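Local coordinates for E3 ubiquitin-protein ligase TRIM65 (Homo sapiens, PDB 7JL4) that acts as an E3 ubiquitin ligase in innate immunity, autophagy and miRNA regulation, here represented by its PRY-SPRY (B30.2) domain, at residues L11-K14 and L15-N18; L35-Q38 and D39-V42. All blocks are in the same frame, centred on the assembly; numbering follows the deposited sequence.

Interaction 1: L11-K14 and L15-N18; sequences LRRK and LWQN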
loop_
_atom_site.group_PDB
_atom_site.type_symbol
_atom_site.label_atom_id
_atom_site.label_comp_id
_atom_site.label_asym_id
_atom_site.label_seq_id
_atom_site.Cartn_x
_atom_site.Cartn_y
_atom_site.Cartn_z
ATOM N N LEU A 11 -4.149 -6.635 -20.458
ATOM C CA LEU A 11 -3.485 -5.478 -19.862
ATOM C C LEU A 11 -2.880 -5.842 -18.514
ATOM O O LEU A 11 -1.750 -5.448 -18.202
ATOM C CB LEU A 11 -4.463 -4.309 -19.733
ATOM C CG LEU A 11 -3.898 -3.061 -19.037
ATOM C CD1 LEU A 11 -2.656 -2.536 -19.774
ATOM C CD2 LEU A 11 -4.955 -1.944 -18.889
ATOM N N ARG A 12 -3.602 -6.623 -17.713
ATOM C CA ARG A 12 -3.051 -7.048 -16.436
ATOM C C ARG A 12 -1.835 -7.934 -16.659
ATOM O O ARG A 12 -0.842 -7.846 -15.926
ATOM C CB ARG A 12 -4.127 -7.769 -15.619
ATOM C CG ARG A 12 -3.728 -8.160 -14.201
ATOM C CD ARG A 12 -4.873 -8.926 -13.514
ATOM N NE ARG A 12 -4.504 -9.408 -12.186
ATOM C CZ ARG A 12 -5.167 -10.346 -11.523
ATOM N NH1 ARG A 12 -6.233 -10.924 -12.085
ATOM N NH2 ARG A 12 -4.750 -10.721 -10.313
ATOM N N ARG A 13 -1.886 -8.785 -17.681
ATOM C CA ARG A 13 -0.733 -9.645 -17.945
ATOM C C ARG A 13 0.484 -8.810 -18.324
ATOM O O ARG A 13 1.618 -9.164 -17.981
ATOM C CB ARG A 13 -1.070 -10.652 -19.045
ATOM C CG ARG A 13 -0.060 -11.794 -19.187
ATOM C CD ARG A 13 -0.711 -13.046 -19.765
ATOM N NE ARG A 13 -1.467 -13.841 -18.800
ATOM C CZ ARG A 13 -0.904 -14.681 -17.939
ATOM N NH1 ARG A 13 0.415 -14.798 -17.905
ATOM N NH2 ARG A 13 -1.650 -15.395 -17.106
ATOM N N LYS A 14 0.274 -7.696 -19.040
ATOM C CA LYS A 14 1.398 -6.817 -19.358
ATOM C C LYS A 14 1.982 -6.195 -18.094
ATOM O O LYS A 14 3.205 -6.094 -17.955
ATOM C CB LYS A 14 0.961 -5.730 -20.340
ATOM C CG LYS A 14 2.030 -4.707 -20.670
ATOM C CD LYS A 14 1.495 -3.639 -21.607
ATOM C CE LYS A 14 2.260 -2.328 -21.463
ATOM N NZ LYS A 14 2.439 -1.641 -22.781
ATOM N N LEU A 15 1.124 -5.788 -17.155
ATOM C CA LEU A 15 1.610 -5.245 -15.886
ATOM C C LEU A 15 2.466 -6.262 -15.142
ATOM O O LEU A 15 3.484 -5.904 -14.520
ATOM C CB LEU A 15 0.426 -4.819 -15.011
ATOM C CG LEU A 15 -0.344 -3.610 -15.471
ATOM C CD1 LEU A 15 -1.662 -3.461 -14.680
ATOM C CD2 LEU A 15 0.557 -2.417 -15.277
ATOM N N TRP A 16 2.062 -7.540 -15.192
ATOM C CA TRP A 16 2.766 -8.601 -14.489
ATOM C C TRP A 16 4.165 -8.832 -15.030
ATOM O O TRP A 16 4.925 -9.572 -14.406
ATOM C CB TRP A 16 2.015 -9.935 -14.586
ATOM C CG TRP A 16 0.771 -10.062 -13.753
ATOM C CD1 TRP A 16 0.167 -9.095 -12.967
ATOM C CD2 TRP A 16 -0.029 -11.238 -13.634
ATOM N NE1 TRP A 16 -0.956 -9.625 -12.363
ATOM C CE2 TRP A 16 -1.091 -10.939 -12.757
ATOM C CE3 TRP A 16 0.060 -12.531 -14.182
ATOM C CZ2 TRP A 16 -2.068 -11.889 -12.416
ATOM C CZ3 TRP A 16 -0.907 -13.474 -13.838
ATOM C CH2 TRP A 16 -1.961 -13.141 -12.968
ATOM N N GLN A 17 4.516 -8.270 -16.186
ATOM C CA GLN A 17 5.872 -8.482 -16.673
ATOM C C GLN A 17 6.907 -7.909 -15.710
ATOM O O GLN A 17 8.061 -8.355 -15.718
ATOM C CB GLN A 17 6.022 -7.897 -18.076
ATOM C CG GLN A 17 5.088 -8.614 -19.090
ATOM C CD GLN A 17 5.085 -10.165 -18.975
ATOM O OE1 GLN A 17 6.093 -10.846 -19.247
ATOM N NE2 GLN A 17 3.934 -10.721 -18.544
ATOM N N ASN A 18 6.504 -6.989 -14.833
ATOM C CA ASN A 18 7.377 -6.430 -13.808
ATOM C C ASN A 18 6.961 -6.843 -12.393
ATOM O O ASN A 18 7.247 -6.128 -11.424
ATOM C CB ASN A 18 7.400 -4.909 -13.923
ATOM C CG ASN A 18 7.840 -4.438 -15.289
ATOM O OD1 ASN A 18 8.931 -4.761 -15.761
ATOM N ND2 ASN A 18 6.971 -3.694 -15.952
#
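Arg12 and Trp16 meet one helical turn apart, in a local contact between the last residues of helix 10-15, the short helix near the start of this PRY-SPRY domain, and the loop that follows. The backbone evidence is two i-to-i+4 hydrogen bonds, Leu15 N to Leu11 O and Trp16 N to Arg12 O. An i-to-i+3 bond comes next: Gln17 N hydrogen-bonds Lys14 O at 3.1 Å.

Arg12 runs its extended chain from above the pyrrole part of the indole down to the ring edge. CG turns away from its own amide nitrogen (chi1 -175°), which places Arg12 CG over the pyrrole, 3.6 Å from Trp16 NE1. Farther out, Arg12 NE comes within 3.5 Å of Trp16 CZ2. The two planes stand 78° apart, with CZ2 over one face of the guanidinium and NH2 at the indole edge, in the plane of the ring; this is not a parallel stack. Arg12 O also lies over a face of the indole, 3.4 Å from Trp16 CD1. Arg13 NH2 approaches Trp16 CZ3 more loosely, at 3.9 Å. Gln17 is bent at chi2, folding its amide back so that NE2 donates to Arg13 O at 2.8 Å. That bond is nearly straight, 176° at the hydrogen, and fixes the amide against the backbone.

Glu76 of strand 72-79 ties the pair to the sheet: its carboxylate forms a salt bridge with Arg12 NH2 and accepts a hydrogen bond from Trp16 NE1. Tyr19 packs edge-to-face with Trp16, while buried Leu15 rests on Tyr74 and on Asp143 of strand 139-145, seating the helix across these two neighbouring strands.

Interaction 2: L35-Q38 and D39-V42; sequences LSRQ and DQQV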
loop_
_atom_site.group_PDB
_atom_site.type_symbol
_atom_site.label_atom_id
_atom_site.label_comp_id
_atom_site.label_asym_id
_atom_site.label_seq_id
_atom_site.Cartn_x
_atom_site.Cartn_y
_atom_site.Cartn_z
ATOM N N LEU A 35 1.304 -10.491 11.978
ATOM C CA LEU A 35 1.800 -10.926 10.678
ATOM C C LEU A 35 1.689 -12.440 10.535
ATOM O O LEU A 35 1.921 -13.182 11.495
ATOM C CB LEU A 35 3.261 -10.493 10.503
ATOM C CG LEU A 35 3.433 -8.999 10.218
ATOM C CD1 LEU A 35 4.885 -8.560 10.329
ATOM C CD2 LEU A 35 2.951 -8.743 8.832
ATOM N N SER A 36 1.358 -12.905 9.327
ATOM C CA SER A 36 1.228 -14.336 9.076
ATOM C C SER A 36 1.645 -14.638 7.639
ATOM O O SER A 36 2.008 -13.744 6.872
ATOM C CB SER A 36 -0.200 -14.819 9.336
ATOM O OG SER A 36 -1.113 -14.101 8.522
ATOM N N ARG A 37 1.578 -15.915 7.281
ATOM C CA ARG A 37 1.860 -16.365 5.921
ATOM C C ARG A 37 3.230 -15.890 5.446
ATOM O O ARG A 37 3.375 -15.268 4.387
ATOM C CB ARG A 37 0.769 -15.920 4.948
ATOM C CG ARG A 37 0.675 -16.869 3.755
ATOM C CD ARG A 37 -0.156 -16.314 2.610
ATOM N NE ARG A 37 -1.585 -16.258 2.912
ATOM C CZ ARG A 37 -2.498 -15.822 2.049
ATOM N NH1 ARG A 37 -2.120 -15.415 0.836
ATOM N NH2 ARG A 37 -3.784 -15.797 2.391
ATOM N N GLN A 38 4.247 -16.185 6.253
ATOM C CA GLN A 38 5.623 -15.830 5.909
ATOM C C GLN A 38 5.732 -14.338 5.613
ATOM O O GLN A 38 6.415 -13.916 4.669
ATOM C CB GLN A 38 6.130 -16.659 4.725
ATOM C CG GLN A 38 6.148 -18.155 4.976
ATOM C CD GLN A 38 4.780 -18.795 4.809
ATOM O OE1 GLN A 38 4.068 -18.519 3.840
ATOM N NE2 GLN A 38 4.400 -19.647 5.762
ATOM N N ASP A 39 5.021 -13.540 6.413
ATOM C CA ASP A 39 5.027 -12.077 6.368
ATOM C C ASP A 39 4.450 -11.533 5.068
ATOM O O ASP A 39 4.755 -10.408 4.666
ATOM C CB ASP A 39 6.441 -11.533 6.642
ATOM C CG ASP A 39 6.900 -11.804 8.078
ATOM O OD1 ASP A 39 6.035 -11.824 8.994
ATOM O OD2 ASP A 39 8.110 -12.042 8.304
ATOM N N GLN A 40 3.573 -12.306 4.418
ATOM C CA GLN A 40 2.808 -11.798 3.283
ATOM C C GLN A 40 1.462 -11.211 3.678
ATOM O O GLN A 40 0.799 -10.617 2.827
ATOM C CB GLN A 40 2.553 -12.908 2.253
ATOM C CG GLN A 40 3.868 -13.568 1.741
ATOM C CD GLN A 40 3.622 -14.873 1.026
ATOM O OE1 GLN A 40 2.512 -15.157 0.559
ATOM N NE2 GLN A 40 4.656 -15.701 0.965
ATOM N N GLN A 41 1.029 -11.396 4.920
ATOM C CA GLN A 41 -0.298 -10.974 5.343
ATOM C C GLN A 41 -0.196 -10.290 6.700
ATOM O O GLN A 41 0.613 -10.690 7.545
ATOM C CB GLN A 41 -1.229 -12.195 5.390
ATOM C CG GLN A 41 -2.654 -11.920 5.796
ATOM C CD GLN A 41 -3.537 -13.139 5.660
ATOM O OE1 GLN A 41 -3.842 -13.812 6.643
ATOM N NE2 GLN A 41 -3.962 -13.426 4.436
ATOM N N VAL A 42 -1.015 -9.261 6.911
ATOM C CA VAL A 42 -1.042 -8.514 8.166
ATOM C C VAL A 42 -2.495 -8.181 8.519
ATOM O O VAL A 42 -3.315 -7.916 7.631
ATOM C CB VAL A 42 -0.166 -7.243 8.064
ATOM C CG1 VAL A 42 -0.773 -6.230 7.100
ATOM C CG2 VAL A 42 0.047 -6.612 9.437
HETATM O O HOH W 1 0.450 -14.156 -0.346
HETATM O O HOH W 2 7.213 -14.807 1.766
#
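Leu35 and Val42 pair across a beta hairpin, strands 33-36 and 41-44, closed by a type I' turn from Arg37 to Gln40. Their side chains share one face and cross at a slant, Leu35 CD2 lying 3.5 Å from Val42 CB. Asp39 crosses Leu35 at about a right angle, with OD1 3.4 Å from Leu35 CB. Ser36 and Gln41 occupy the other face; their backbones exchange two hydrogen bonds, and Gln40 with Gln41 opposite Ser36 forms a classic beta bulge.

Arg37 and Gln40 also cross nearly perpendicularly, their guanidinium and amide planes 83° apart. With its chain extended beyond CG (chi2 165°), Gln40 spans the turn, and water joins both ends of its amide to the turn itself: one water bridges OE1 to Arg37 NH1, another bridges NE2 to Gln38 O. With an alanine in place of Gln40, both waters would be likely to lose their amide partner, and with it the water-mediated ties to Arg37 NH1 and Gln38 O.

Gln41 NE2 lies over one face of that guanidinium, 3.1 Å from Arg37 NH2. Both are donors, so this is packing rather than bonding, and Gln41 NE2 instead gives its hydrogen bond to Thr187 OG1.

How the interactions relate
Interaction 1 closes before interaction 2 opens: helix 10-15 comes first, and strand 33-36 is the next regular element in the chain. Their centres lie 24 Å apart and their nearest atoms about 12 Å, so they do not touch. The link is the seven-stranded antiparallel sheet. Interaction 2 forms its edge hairpin, with strand 33-36 outermost and strand 41-44 beside strand 185-188; the helix of interaction 1 packs on strands 72-79 and 139-145, farther along the same sheet. Strand 185-188 lies between 41-44 and 72-79. Within the beta-sandwich of the B30.2 domain, interaction 1 thus belongs to a helix packed on the middle of this sheet, and interaction 2 to the turn and strands at its edge.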